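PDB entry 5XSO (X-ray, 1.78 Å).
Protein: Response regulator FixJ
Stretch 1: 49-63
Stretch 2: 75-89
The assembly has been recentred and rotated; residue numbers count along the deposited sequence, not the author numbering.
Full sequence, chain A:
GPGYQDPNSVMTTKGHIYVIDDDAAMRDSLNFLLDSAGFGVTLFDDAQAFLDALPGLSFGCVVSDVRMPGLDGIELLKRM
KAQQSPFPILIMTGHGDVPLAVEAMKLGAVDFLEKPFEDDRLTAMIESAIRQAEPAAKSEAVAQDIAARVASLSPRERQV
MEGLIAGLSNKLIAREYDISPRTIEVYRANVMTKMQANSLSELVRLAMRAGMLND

Stretch 1 49-63: AFLDALPGLSFGCVV
Stretch 2, residues 75-89: ELLKRMKAQQSPFPI

Each stretch runs from helix to strand. The helices including 49-53 and 75-82 run nearly parallel, 7° apart, with axes 11.7 Å from each other at closest approach. After 54-56, a 3-10 segment, the first stretch passes through loop into strand residues 61-63. The second leaves its helix at Gln84, whose positive phi (54/41) completes a Schellman motif. Val62 and Ile89 form a parallel bridge, CA to CA 4.6 Å. Val62 N donates to Pro88 O at 2.8 Å, nearly straight at 167°.

Side chains fill the space between. Leu54 (t, p) points toward the second stretch. Its CD2 lies 3.5 Å from Met80 SD, and its CD1 4.0 Å from Phe87 CE1. Met80 is m at all three chi angles; chi1 and chi2 place SD at the edge of the Phe50 ring (chi1 t), 3.7 Å from Phe50 CE2. Leu51 (m, t) sets CD2 3.7 Å from Arg79 CB. Arg79 NH1 is held by a salt bridge to Glu75 OE2, 3.0 Å.

Phe87 (chi1 -64°, chi2 -175°) buries the most area. Gly60 N lies over one ring face; Val62 CG2 meets the edge, 4.1 Å from CD1. Phe59 (t, chi2 74°) brings CE1 3.8 Å from Pro88 CD. Its ring is steeply inclined to that of Phe87, at 86°. Gly60 O is buried without a polar partner.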

ATOM      1  N   ALA A  49      13.678  -6.380  13.324  1.00 71.31           N
ATOM      2  CA  ALA A  49      13.157  -7.722  13.114  1.00 56.84           C
ATOM      3  C   ALA A  49      11.917  -7.716  12.225  1.00 43.19           C
ATOM      4  O   ALA A  49      11.769  -8.575  11.350  1.00 44.09           O
ATOM      5  CB  ALA A  49      12.851  -8.358  14.468  1.00 58.94           C
ATOM      6  N   PHE A  50      11.001  -6.781  12.454  1.00 38.53           N
ATOM      7  CA  PHE A  50       9.810  -6.709  11.606  1.00 34.26           C
ATOM      8  C   PHE A  50      10.195  -6.383  10.165  1.00 42.64           C
ATOM      9  O   PHE A  50       9.717  -7.016   9.215  1.00 42.33           O
ATOM     10  CB  PHE A  50       8.822  -5.664  12.147  1.00 31.36           C
ATOM     11  CG  PHE A  50       7.656  -5.429  11.240  1.00 30.17           C
ATOM     12  CD1 PHE A  50       6.626  -6.360  11.157  1.00 29.09           C
ATOM     13  CD2 PHE A  50       7.606  -4.284  10.418  1.00 30.66           C
ATOM     14  CE1 PHE A  50       5.547  -6.175  10.311  1.00 30.04           C
ATOM     15  CE2 PHE A  50       6.539  -4.104   9.540  1.00 30.55           C
ATOM     16  CZ  PHE A  50       5.502  -5.048   9.488  1.00 36.79           C
ATOM     17  N   LEU A  51      11.053  -5.381   9.981  1.00 48.74           N
ATOM     18  CA  LEU A  51      11.414  -4.995   8.624  1.00 54.94           C
ATOM     19  C   LEU A  51      12.195  -6.097   7.921  1.00 52.95           C
ATOM     20  O   LEU A  51      12.047  -6.284   6.704  1.00 61.67           O
ATOM     21  CB  LEU A  51      12.206  -3.694   8.637  1.00 58.59           C
ATOM     22  CG  LEU A  51      11.497  -2.498   9.242  1.00 58.83           C
ATOM     23  CD1 LEU A  51      12.544  -1.532   9.733  1.00 65.77           C
ATOM     24  CD2 LEU A  51      10.550  -1.823   8.249  1.00 56.51           C
ATOM     25  N   ASP A  52      13.029  -6.837   8.665  1.00 51.36           N
ATOM     26  CA  ASP A  52      13.727  -7.985   8.095  1.00 59.87           C
ATOM     27  C   ASP A  52      12.738  -9.033   7.609  1.00 59.65           C
ATOM     28  O   ASP A  52      12.927  -9.627   6.543  1.00 49.68           O
ATOM     29  CB  ASP A  52      14.664  -8.612   9.128  1.00 68.52           C
ATOM     30  CG  ASP A  52      15.877  -7.755   9.429  1.00 73.12           C
ATOM     31  OD1 ASP A  52      15.935  -6.578   8.996  1.00 75.58           O
ATOM     32  OD2 ASP A  52      16.773  -8.276  10.124  1.00 69.47           O
ATOM     33  N   ALA A  53      11.674  -9.272   8.376  1.00 43.70           N
ATOM     34  CA  ALA A  53      10.701 -10.277   7.969  1.00 46.40           C
ATOM     35  C   ALA A  53       9.758  -9.783   6.879  1.00 42.11           C
ATOM     36  O   ALA A  53       9.197 -10.597   6.141  1.00 42.70           O
ATOM     37  CB  ALA A  53       9.897 -10.742   9.183  1.00 39.83           C
ATOM     38  N   LEU A  54       9.617  -8.472   6.727  1.00 41.22           N
ATOM     39  CA  LEU A  54       8.456  -7.929   6.026  1.00 39.74           C
ATOM     40  C   LEU A  54       8.342  -8.383   4.571  1.00 42.88           C
ATOM     41  O   LEU A  54       7.215  -8.675   4.134  1.00 41.05           O
ATOM     42  CB  LEU A  54       8.481  -6.398   6.160  1.00 53.27           C
ATOM     43  CG  LEU A  54       7.597  -5.553   5.252  1.00 53.84           C
ATOM     44  CD1 LEU A  54       6.128  -5.826   5.549  1.00 47.87           C
ATOM     45  CD2 LEU A  54       7.922  -4.081   5.472  1.00 51.96           C
ATOM     46  N   PRO A  55       9.418  -8.506   3.789  1.00 51.48           N
ATOM     47  CA  PRO A  55       9.246  -9.021   2.419  1.00 53.91           C
ATOM     48  C   PRO A  55       8.673 -10.437   2.350  1.00 53.54           C
ATOM     49  O   PRO A  55       8.063 -10.781   1.331  1.00 60.88           O
ATOM     50  CB  PRO A  55      10.661  -8.944   1.820  1.00 60.85           C
ATOM     51  CG  PRO A  55      11.580  -8.626   2.976  1.00 61.02           C
ATOM     52  CD  PRO A  55      10.763  -7.942   4.003  1.00 51.62           C
ATOM     53  N   GLY A  56       8.809 -11.253   3.398  1.00 47.51           N
ATOM     54  CA  GLY A  56       8.274 -12.600   3.395  1.00 47.22           C
ATOM     55  C   GLY A  56       6.938 -12.800   4.089  1.00 52.01           C
ATOM     56  O   GLY A  56       6.450 -13.933   4.149  1.00 43.75           O
ATOM     57  N   LEU A  57       6.327 -11.740   4.624  1.00 47.59           N
ATOM     58  CA  LEU A  57       5.078 -11.877   5.364  1.00 37.65           C
ATOM     59  C   LEU A  57       3.863 -11.817   4.457  1.00 37.31           C
ATOM     60  O   LEU A  57       3.782 -10.978   3.557  1.00 38.11           O
ATOM     61  CB  LEU A  57       4.920 -10.787   6.439  1.00 34.91           C
ATOM     62  CG  LEU A  57       5.959 -10.795   7.555  1.00 37.41           C
ATOM     63  CD1 LEU A  57       5.926  -9.456   8.347  1.00 34.01           C
ATOM     64  CD2 LEU A  57       5.745 -12.079   8.414  1.00 39.10           C
ATOM     65  N   SER A  58       2.871 -12.638   4.773  1.00 36.43           N
ATOM     66  CA  SER A  58       1.597 -12.593   4.075  1.00 35.73           C
ATOM     67  C   SER A  58       0.692 -11.515   4.676  1.00 32.92           C
ATOM     68  O   SER A  58       0.915 -11.018   5.795  1.00 31.05           O
ATOM     69  CB  SER A  58       0.906 -13.942   4.148  1.00 45.98           C
ATOM     70  OG  SER A  58       0.775 -14.332   5.497  1.00 52.29           O
ATOM     71  N   PHE A  59      -0.374 -11.190   3.937  1.00 32.89           N
ATOM     72  CA  PHE A  59      -1.204 -10.037   4.269  1.00 30.89           C
ATOM     73  C   PHE A  59      -1.728 -10.105   5.700  1.00 30.55           C
ATOM     74  O   PHE A  59      -2.155 -11.158   6.177  1.00 28.06           O
ATOM     75  CB  PHE A  59      -2.387  -9.935   3.316  1.00 31.58           C
ATOM     76  CG  PHE A  59      -3.308  -8.807   3.641  1.00 29.88           C
ATOM     77  CD1 PHE A  59      -2.956  -7.505   3.364  1.00 30.97           C
ATOM     78  CD2 PHE A  59      -4.530  -9.052   4.261  1.00 34.33           C
ATOM     79  CE1 PHE A  59      -3.829  -6.442   3.676  1.00 30.02           C
ATOM     80  CE2 PHE A  59      -5.389  -8.040   4.578  1.00 31.29           C
ATOM     81  CZ  PHE A  59      -5.056  -6.701   4.291  1.00 32.47           C
ATOM     82  N   GLY A  60      -1.675  -8.976   6.390  1.00 26.72           N
ATOM     83  CA  GLY A  60      -2.280  -8.886   7.705  1.00 24.52           C
ATOM     84  C   GLY A  60      -2.251  -7.450   8.179  1.00 23.25           C
ATOM     85  O   GLY A  60      -1.798  -6.542   7.480  1.00 24.06           O
ATOM     86  N   CYS A  61      -2.745  -7.250   9.381  1.00 21.50           N
ATOM     87  CA  CYS A  61      -2.860  -5.916   9.953  1.00 20.34           C
ATOM     88  C   CYS A  61      -1.713  -5.713  10.941  1.00 19.86           C
ATOM     89  O   CYS A  61      -1.466  -6.579  11.792  1.00 19.50           O
ATOM     90  CB  CYS A  61      -4.208  -5.738  10.660  1.00 19.08           C
ATOM     91  SG  CYS A  61      -4.503  -4.095  11.366  1.00 18.10           S
ATOM     92  N   VAL A  62      -1.040  -4.575  10.852  1.00 20.07           N
ATOM     93  CA  VAL A  62       0.025  -4.240  11.798  1.00 19.83           C
ATOM     94  C   VAL A  62      -0.561  -3.444  12.960  1.00 18.26           C
ATOM     95  O   VAL A  62      -1.332  -2.489  12.756  1.00 17.85           O
ATOM     96  CB  VAL A  62       1.153  -3.462  11.096  1.00 21.32           C
ATOM     97  CG1 VAL A  62       2.233  -3.070  12.102  1.00 21.32           C
ATOM     98  CG2 VAL A  62       1.721  -4.260   9.925  1.00 23.27           C
ATOM     99  N   VAL A  63      -0.212  -3.833  14.192  1.00 17.63           N
ATOM    100  CA  VAL A  63      -0.594  -3.090  15.390  1.00 16.50           C
ATOM    101  C   VAL A  63       0.701  -2.757  16.131  1.00 16.96           C
ATOM    102  O   VAL A  63       1.370  -3.669  16.635  1.00 17.39           O
ATOM    103  CB  VAL A  63      -1.556  -3.893  16.279  1.00 15.61           C
ATOM    104  CG1 VAL A  63      -1.842  -3.138  17.572  1.00 15.21           C
ATOM    105  CG2 VAL A  63      -2.874  -4.207  15.523  1.00 15.48           C
ATOM    106  N   GLU A  75       8.625   6.542  11.489  1.00 33.24           N
ATOM    107  CA  GLU A  75       9.640   5.802  10.742  1.00 39.84           C
ATOM    108  C   GLU A  75       9.054   4.516  10.176  1.00 43.23           C
ATOM    109  O   GLU A  75       9.294   4.172   9.004  1.00 38.45           O
ATOM    110  CB  GLU A  75      10.845   5.509  11.642  1.00 44.85           C
ATOM    111  CG  GLU A  75      12.099   4.928  10.912  1.00 60.27           C
ATOM    112  CD  GLU A  75      12.642   5.811   9.765  1.00 74.30           C
ATOM    113  OE1 GLU A  75      13.505   6.690  10.026  1.00 79.36           O
ATOM    114  OE2 GLU A  75      12.223   5.611   8.599  1.00 81.59           O
ATOM    115  N   LEU A  76       8.266   3.807  10.995  1.00 34.78           N
ATOM    116  CA  LEU A  76       7.572   2.614  10.532  1.00 30.96           C
ATOM    117  C   LEU A  76       6.762   2.915   9.279  1.00 31.36           C
ATOM    118  O   LEU A  76       6.907   2.242   8.248  1.00 32.96           O
ATOM    119  CB  LEU A  76       6.664   2.100  11.642  1.00 30.13           C
ATOM    120  CG  LEU A  76       5.846   0.877  11.238  1.00 37.93           C
ATOM    121  CD1 LEU A  76       6.786  -0.248  10.935  1.00 32.50           C
ATOM    122  CD2 LEU A  76       4.828   0.508  12.338  1.00 37.19           C
ATOM    123  N   LEU A  77       5.936   3.962   9.338  1.00 29.90           N
ATOM    124  CA  LEU A  77       5.118   4.317   8.180  1.00 31.86           C
ATOM    125  C   LEU A  77       5.985   4.695   6.977  1.00 37.79           C
ATOM    126  O   LEU A  77       5.705   4.277   5.845  1.00 34.75           O
ATOM    127  CB  LEU A  77       4.166   5.453   8.549  1.00 32.75           C
ATOM    128  CG  LEU A  77       2.726   5.063   8.882  1.00 31.69           C
ATOM    129  CD1 LEU A  77       2.076   4.491   7.625  1.00 37.98           C
ATOM    130  CD2 LEU A  77       2.672   4.060  10.024  1.00 28.99           C
ATOM    131  N   LYS A  78       7.054   5.466   7.192  1.00 35.29           N
ATOM    132  CA  LYS A  78       7.927   5.810   6.063  1.00 38.71           C
ATOM    133  C   LYS A  78       8.506   4.559   5.410  1.00 40.23           C
ATOM    134  O   LYS A  78       8.497   4.442   4.179  1.00 42.33           O
ATOM    135  CB  LYS A  78       9.031   6.770   6.513  1.00 40.50           C
ATOM    136  CG  LYS A  78       8.495   8.180   6.680  1.00 45.48           C
ATOM    137  CD  LYS A  78       9.569   9.235   6.858  1.00 53.18           C
ATOM    138  CE  LYS A  78       8.947  10.595   7.190  1.00 60.82           C
ATOM    139  NZ  LYS A  78       9.924  11.574   7.762  1.00 63.53           N
ATOM    140  N   ARG A  79       8.983   3.600   6.208  1.00 39.41           N
ATOM    141  CA  ARG A  79       9.508   2.358   5.629  1.00 41.00           C
ATOM    142  C   ARG A  79       8.411   1.539   4.944  1.00 40.03           C
ATOM    143  O   ARG A  79       8.644   0.959   3.877  1.00 46.82           O
ATOM    144  CB  ARG A  79      10.198   1.501   6.700  1.00 45.50           C
ATOM    145  CG  ARG A  79      11.317   2.184   7.486  1.00 48.35           C
ATOM    146  CD  ARG A  79      12.650   2.207   6.748  1.00 68.55           C
ATOM    147  NE  ARG A  79      13.698   1.501   7.496  1.00 79.43           N
ATOM    148  CZ  ARG A  79      14.349   2.002   8.550  1.00 80.21           C
ATOM    149  NH1 ARG A  79      14.061   3.219   9.004  1.00 78.71           N
ATOM    150  NH2 ARG A  79      15.291   1.287   9.159  1.00 80.01           N
ATOM    151  N   MET A  80       7.223   1.444   5.549  1.00 36.75           N
ATOM    152  CA  MET A  80       6.186   0.587   4.979  1.00 35.87           C
ATOM    153  C   MET A  80       5.772   1.053   3.600  1.00 37.73           C
ATOM    154  O   MET A  80       5.548   0.231   2.708  1.00 49.50           O
ATOM    155  CB  MET A  80       4.980   0.507   5.924  1.00 32.50           C
ATOM    156  CG  MET A  80       5.389  -0.242   7.133  1.00 31.15           C
ATOM    157  SD  MET A  80       5.402  -2.017   6.685  1.00 41.17           S
ATOM    158  CE  MET A  80       3.629  -2.428   6.677  1.00 40.87           C
ATOM    159  N   LYS A  81       5.672   2.359   3.399  1.00 39.88           N
ATOM    160  CA  LYS A  81       5.275   2.839   2.085  1.00 51.93           C
ATOM    161  C   LYS A  81       6.453   2.823   1.115  1.00 57.37           C
ATOM    162  O   LYS A  81       6.258   2.611  -0.090  1.00 56.02           O
ATOM    163  CB  LYS A  81       4.648   4.228   2.202  1.00 58.38           C
ATOM    164  CG  LYS A  81       5.546   5.256   2.825  1.00 61.98           C
ATOM    165  CD  LYS A  81       4.732   6.445   3.334  1.00 69.25           C
ATOM    166  CE  LYS A  81       4.068   7.219   2.192  1.00 70.48           C
ATOM    167  NZ  LYS A  81       2.961   8.084   2.706  1.00 63.44           N
ATOM    168  N   ALA A  82       7.679   2.971   1.624  1.00 54.84           N
ATOM    169  CA  ALA A  82       8.839   2.705   0.785  1.00 59.82           C
ATOM    170  C   ALA A  82       8.784   1.287   0.227  1.00 63.10           C
ATOM    171  O   ALA A  82       9.126   1.061  -0.941  1.00 71.18           O
ATOM    172  CB  ALA A  82      10.132   2.932   1.570  1.00 50.10           C
ATOM    173  N   GLN A  83       8.332   0.318   1.036  1.00 50.43           N
ATOM    174  CA  GLN A  83       8.170  -1.050   0.553  1.00 53.56           C
ATOM    175  C   GLN A  83       6.852  -1.242  -0.212  1.00 54.62           C
ATOM    176  O   GLN A  83       6.598  -2.333  -0.732  1.00 47.70           O
ATOM    177  CB  GLN A  83       8.301  -2.025   1.742  1.00 56.65           C
ATOM    178  CG  GLN A  83       8.436  -3.535   1.402  1.00 69.72           C
ATOM    179  CD  GLN A  83       7.096  -4.242   1.135  1.00 72.31           C
ATOM    180  OE1 GLN A  83       6.045  -3.769   1.551  1.00 72.25           O
ATOM    181  NE2 GLN A  83       7.137  -5.363   0.415  1.00 76.67           N
ATOM    182  N   GLN A  84       6.030  -0.195  -0.348  1.00 45.93           N
ATOM    183  CA  GLN A  84       4.719  -0.318  -0.996  1.00 50.32           C
ATOM    184  C   GLN A  84       3.888  -1.437  -0.350  1.00 49.43           C
ATOM    185  O   GLN A  84       3.221  -2.225  -1.024  1.00 45.45           O
ATOM    186  CB  GLN A  84       4.875  -0.539  -2.501  1.00 55.06           C
ATOM    187  CG  GLN A  84       5.246   0.720  -3.278  1.00 57.26           C
ATOM    188  CD  GLN A  84       5.816   0.419  -4.658  1.00 71.12           C
ATOM    189  OE1 GLN A  84       5.623  -0.670  -5.211  1.00 75.53           O
ATOM    190  NE2 GLN A  84       6.535   1.385  -5.213  1.00 77.51           N
ATOM    191  N   SER A  85       3.941  -1.516   0.974  1.00 39.88           N
ATOM    192  CA  SER A  85       3.169  -2.527   1.691  1.00 37.44           C
ATOM    193  C   SER A  85       1.683  -2.214   1.644  1.00 35.75           C
ATOM    194  O   SER A  85       1.278  -1.103   1.986  1.00 34.67           O
ATOM    195  CB  SER A  85       3.608  -2.616   3.152  1.00 42.72           C
ATOM    196  OG  SER A  85       3.058  -3.777   3.770  1.00 37.55           O
ATOM    197  N   PRO A  86       0.833  -3.178   1.298  1.00 41.05           N
ATOM    198  CA  PRO A  86      -0.613  -2.988   1.433  1.00 33.98           C
ATOM    199  C   PRO A  86      -1.150  -3.259   2.839  1.00 30.97           C
ATOM    200  O   PRO A  86      -2.364  -3.154   3.053  1.00 29.77           O
ATOM    201  CB  PRO A  86      -1.172  -4.004   0.428  1.00 38.01           C
ATOM    202  CG  PRO A  86      -0.170  -5.113   0.464  1.00 42.80           C
ATOM    203  CD  PRO A  86       1.179  -4.527   0.818  1.00 37.10           C
ATOM    204  N   PHE A  87      -0.313  -3.562   3.804  1.00 29.98           N
ATOM    205  CA  PHE A  87      -0.825  -3.898   5.150  1.00 27.42           C
ATOM    206  C   PHE A  87      -1.390  -2.652   5.826  1.00 25.86           C
ATOM    207  O   PHE A  87      -0.693  -1.641   5.919  1.00 26.19           O
ATOM    208  CB  PHE A  87       0.288  -4.428   6.039  1.00 27.07           C
ATOM    209  CG  PHE A  87       0.911  -5.720   5.601  1.00 29.52           C
ATOM    210  CD1 PHE A  87       1.865  -6.315   6.425  1.00 28.70           C
ATOM    211  CD2 PHE A  87       0.590  -6.343   4.397  1.00 30.45           C
ATOM    212  CE1 PHE A  87       2.499  -7.524   6.040  1.00 30.65           C
ATOM    213  CE2 PHE A  87       1.201  -7.534   4.027  1.00 32.15           C
ATOM    214  CZ  PHE A  87       2.155  -8.124   4.846  1.00 32.76           C
ATOM    215  N   PRO A  88      -2.603  -2.689   6.369  1.00 24.35           N
ATOM    216  CA  PRO A  88      -3.050  -1.554   7.185  1.00 23.00           C
ATOM    217  C   PRO A  88      -2.278  -1.511   8.502  1.00 21.89           C
ATOM    218  O   PRO A  88      -1.889  -2.553   9.064  1.00 21.59           O
ATOM    219  CB  PRO A  88      -4.542  -1.851   7.427  1.00 22.15           C
ATOM    220  CG  PRO A  88      -4.651  -3.362   7.364  1.00 22.26           C
ATOM    221  CD  PRO A  88      -3.573  -3.807   6.364  1.00 24.01           C
ATOM    222  N   ILE A  89      -2.070  -0.298   9.014  1.00 21.26           N
ATOM    223  CA  ILE A  89      -1.338  -0.123  10.264  1.00 20.28           C
ATOM    224  C   ILE A  89      -2.186   0.640  11.293  1.00 18.91           C
ATOM    225  O   ILE A  89      -2.684   1.743  11.012  1.00 19.22           O
ATOM    226  CB  ILE A  89      -0.002   0.610  10.037  1.00 21.54           C
ATOM    227  CG1 ILE A  89       0.854  -0.155   9.015  1.00 33.04           C
ATOM    228  CG2 ILE A  89       0.716   0.749  11.405  1.00 20.68           C
ATOM    229  CD1 ILE A  89       1.939   0.717   8.344  1.00 33.71           C
TER